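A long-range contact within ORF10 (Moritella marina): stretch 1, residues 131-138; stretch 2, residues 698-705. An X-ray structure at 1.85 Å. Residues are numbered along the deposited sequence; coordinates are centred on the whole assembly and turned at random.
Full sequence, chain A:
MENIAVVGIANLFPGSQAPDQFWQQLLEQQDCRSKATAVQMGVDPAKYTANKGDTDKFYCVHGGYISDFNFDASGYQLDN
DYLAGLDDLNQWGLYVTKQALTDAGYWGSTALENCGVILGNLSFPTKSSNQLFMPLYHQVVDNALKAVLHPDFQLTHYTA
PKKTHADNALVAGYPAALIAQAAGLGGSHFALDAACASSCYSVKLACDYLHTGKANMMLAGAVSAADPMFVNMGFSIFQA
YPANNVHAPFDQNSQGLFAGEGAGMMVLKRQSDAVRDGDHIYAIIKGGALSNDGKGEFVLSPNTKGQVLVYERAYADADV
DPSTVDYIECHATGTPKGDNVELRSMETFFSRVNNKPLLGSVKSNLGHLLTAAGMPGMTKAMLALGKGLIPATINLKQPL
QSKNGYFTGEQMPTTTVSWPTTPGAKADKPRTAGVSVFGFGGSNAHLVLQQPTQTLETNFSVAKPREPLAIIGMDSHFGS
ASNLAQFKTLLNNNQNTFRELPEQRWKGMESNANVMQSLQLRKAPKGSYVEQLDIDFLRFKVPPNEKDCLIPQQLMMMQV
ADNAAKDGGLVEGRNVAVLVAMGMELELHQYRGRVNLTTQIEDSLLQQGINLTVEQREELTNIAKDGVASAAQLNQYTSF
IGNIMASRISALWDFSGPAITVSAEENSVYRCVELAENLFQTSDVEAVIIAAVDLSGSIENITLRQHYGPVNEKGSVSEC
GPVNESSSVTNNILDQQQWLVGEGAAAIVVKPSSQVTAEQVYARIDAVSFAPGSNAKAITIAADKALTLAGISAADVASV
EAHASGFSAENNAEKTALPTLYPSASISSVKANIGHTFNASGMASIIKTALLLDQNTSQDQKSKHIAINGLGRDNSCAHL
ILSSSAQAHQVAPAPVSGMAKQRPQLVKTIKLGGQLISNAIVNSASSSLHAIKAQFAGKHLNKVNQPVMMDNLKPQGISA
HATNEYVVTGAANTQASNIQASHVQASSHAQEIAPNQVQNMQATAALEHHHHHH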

# COMPACT_ATOMS: atom_id res chain seq x y z
N GLN A 131 13.32 -1.16 -12.84
CA GLN A 131 13.86 -0.86 -14.16
C GLN A 131 13.61 0.59 -14.56
O GLN A 131 14.37 1.15 -15.37
N LEU A 132 12.58 1.21 -14.00
CA LEU A 132 12.22 2.58 -14.36
C LEU A 132 13.03 3.64 -13.63
O LEU A 132 13.02 4.79 -14.07
N PHE A 133 13.74 3.30 -12.55
CA PHE A 133 14.37 4.33 -11.73
C PHE A 133 15.87 4.12 -11.52
O PHE A 133 16.60 5.10 -11.38
N MET A 134 16.34 2.87 -11.50
CA MET A 134 17.77 2.64 -11.29
C MET A 134 18.67 3.45 -12.22
O MET A 134 19.73 3.91 -11.75
N PRO A 135 18.36 3.63 -13.50
CA PRO A 135 19.30 4.37 -14.36
C PRO A 135 19.50 5.81 -13.93
O PRO A 135 20.55 6.38 -14.24
N LEU A 136 18.54 6.43 -13.22
CA LEU A 136 18.77 7.77 -12.67
C LEU A 136 20.01 7.77 -11.79
O LEU A 136 20.95 8.55 -12.01
N TYR A 137 20.02 6.93 -10.75
CA TYR A 137 21.13 6.96 -9.79
C TYR A 137 22.41 6.47 -10.43
O TYR A 137 23.50 6.99 -10.13
N HIS A 138 22.32 5.45 -11.28
CA HIS A 138 23.53 4.79 -11.75
C HIS A 138 24.20 5.55 -12.88
O HIS A 138 25.43 5.50 -13.00
N SER A 698 9.85 14.41 -5.97
CA SER A 698 11.07 13.62 -6.18
C SER A 698 11.41 13.52 -7.67
O SER A 698 10.55 13.64 -8.54
N ILE A 699 12.69 13.26 -7.96
CA ILE A 699 13.03 13.06 -9.37
C ILE A 699 12.33 11.82 -9.91
O ILE A 699 11.97 11.76 -11.09
N GLU A 700 12.10 10.82 -9.05
CA GLU A 700 11.42 9.62 -9.51
C GLU A 700 9.99 9.93 -9.93
O GLU A 700 9.51 9.41 -10.95
N ASN A 701 9.29 10.76 -9.15
CA ASN A 701 7.93 11.09 -9.56
C ASN A 701 7.91 11.95 -10.81
O ASN A 701 7.03 11.78 -11.66
N ILE A 702 8.83 12.90 -10.94
CA ILE A 702 8.83 13.71 -12.17
C ILE A 702 9.08 12.81 -13.38
O ILE A 702 8.38 12.90 -14.41
N THR A 703 10.05 11.90 -13.27
CA THR A 703 10.32 10.90 -14.30
C THR A 703 9.08 10.08 -14.65
O THR A 703 8.73 9.92 -15.83
N LEU A 704 8.39 9.57 -13.63
CA LEU A 704 7.20 8.75 -13.86
C LEU A 704 6.10 9.55 -14.56
O LEU A 704 5.51 9.08 -15.55
N ARG A 705 5.76 10.73 -14.03
CA ARG A 705 4.58 11.41 -14.54
C ARG A 705 4.83 12.00 -15.91
O ARG A 705 3.87 12.14 -16.68

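Helices far apart in sequence often pack through a few inward side chains whose rotamers are matched to the space between the backbones, and the contact between residues 131-138 and 699-705 of ORF10 is a compact example. The helix axes approach to 10.3 Å with 128° between their N-to-C directions, and the two stretches together bury 343 Å². Phe133, Leu136, Ile699, Glu700 and Thr703 all direct CA-to-CB toward the partner stretch.

Glu700 lies where the backbones come close, its CA 6.5 Å from the CA of Phe133. Its chi1 is m, but chi2, at 91°, falls between wells. The bent chain brings the carboxylate to the tyrosine, and Tyr137 OH donates a hydrogen bond to Glu700 OE2 at 2.5 Å, a short distance. Tyr137 starts sideways and is itself off-rotamer, with chi1 at -31°; its long ring nevertheless carries the hydroxyl across, and OE2 lies at the ring edge. Glu700 OE2 is also hydrogen-bonded elsewhere in the structure, so this oxygen has a second partner.

Phe133, chi1 m, reaches toward the second helix with its ring between Glu700 and Leu704. Its CE1 lies 3.3 Å from Glu700 O and its CD1 3.7 Å from Glu700 CB, while Leu704 CB meets the ring edge, 4.4 Å from Phe133 CZ.

Leu136 adopts the common m,t rotamer, which spreads its methyls over the partner: CD2 is 4.1 Å from Ile699 CD1 and 3.8 Å from Thr703 OG1, and CD1 is 4.2 Å from Glu700 CG. Ile699 is extended, t,t, which carries CD1 out to this contact. Thr703, chi1 m, turns OG1 back to donate to Ile699 O at 2.8 Å, one turn earlier in its own helix, so the hydroxyl is paired even where it meets the Leu136 methyl.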

# COMPACT_ATOMS: atom_id res chain seq x y z
CB GLN A 131 13.24 -1.78 -15.23
CG GLN A 131 13.57 -3.26 -15.08
CD GLN A 131 14.85 -3.65 -15.80
OE1 GLN A 131 15.53 -2.80 -16.39
NE2 GLN A 131 15.21 -4.94 -15.74
CB LEU A 132 10.73 2.82 -14.10
CG LEU A 132 9.77 1.96 -14.95
CD1 LEU A 132 8.35 1.96 -14.36
CD2 LEU A 132 9.73 2.46 -16.37
CB PHE A 133 13.66 4.42 -10.38
CG PHE A 133 12.21 4.72 -10.53
CD1 PHE A 133 11.81 5.95 -11.07
CD2 PHE A 133 11.24 3.77 -10.21
CE1 PHE A 133 10.45 6.22 -11.26
CE2 PHE A 133 9.89 4.03 -10.38
CZ PHE A 133 9.48 5.24 -10.91
CB MET A 134 18.09 1.14 -11.46
CG MET A 134 17.62 0.22 -10.37
SD MET A 134 17.83 0.80 -8.67
CE MET A 134 16.50 -0.12 -7.87
CB PRO A 135 18.65 4.29 -15.75
CG PRO A 135 17.81 3.09 -15.70
CD PRO A 135 17.24 3.08 -14.30
CB LEU A 136 17.57 8.22 -11.85
CG LEU A 136 16.23 8.43 -12.57
CD1 LEU A 136 15.08 8.51 -11.55
CD2 LEU A 136 16.33 9.70 -13.40
CB TYR A 137 20.82 6.10 -8.57
CG TYR A 137 19.36 6.05 -8.22
CD1 TYR A 137 18.65 7.24 -8.00
CD2 TYR A 137 18.69 4.82 -8.11
CE1 TYR A 137 17.30 7.21 -7.71
CE2 TYR A 137 17.34 4.77 -7.80
CZ TYR A 137 16.65 5.97 -7.58
OH TYR A 137 15.31 5.95 -7.29
CB HIS A 138 23.20 3.33 -12.13
CG HIS A 138 22.80 2.51 -10.94
ND1 HIS A 138 21.98 1.40 -11.02
CD2 HIS A 138 23.09 2.67 -9.62
CE1 HIS A 138 21.80 0.90 -9.81
NE2 HIS A 138 22.47 1.65 -8.94
CB SER A 698 10.89 12.20 -5.63
OG SER A 698 9.79 11.58 -6.28
CB ILE A 699 14.55 13.00 -9.57
CG1 ILE A 699 14.87 13.11 -11.07
CG2 ILE A 699 15.17 11.73 -8.90
CD1 ILE A 699 16.38 13.28 -11.41
CB GLU A 700 11.42 8.56 -8.41
CG GLU A 700 12.80 8.00 -8.09
CD GLU A 700 13.55 8.76 -6.99
OE1 GLU A 700 13.21 9.94 -6.70
OE2 GLU A 700 14.50 8.18 -6.43
CB ASN A 701 7.14 11.78 -8.46
CG ASN A 701 5.67 11.92 -8.85
OD1 ASN A 701 4.99 10.91 -9.05
ND2 ASN A 701 5.20 13.15 -9.00
CB ILE A 702 9.87 14.85 -12.08
CG1 ILE A 702 9.25 16.13 -11.50
CG2 ILE A 702 10.30 15.27 -13.51
CD1 ILE A 702 8.62 15.99 -10.14
CB THR A 703 11.42 9.95 -13.80
OG1 THR A 703 12.62 10.69 -13.58
CG2 THR A 703 11.70 8.85 -14.83
CB LEU A 704 6.70 8.20 -12.52
CG LEU A 704 5.34 7.48 -12.58
CD1 LEU A 704 5.41 6.31 -13.58
CD2 LEU A 704 4.90 7.00 -11.20
CB ARG A 705 4.11 12.49 -13.56
CG ARG A 705 3.88 11.93 -12.13
CD ARG A 705 2.80 10.84 -12.10
NE ARG A 705 2.67 10.26 -10.76
CZ ARG A 705 1.73 9.39 -10.39
NH1 ARG A 705 0.79 8.99 -11.25
NH2 ARG A 705 1.73 8.92 -9.14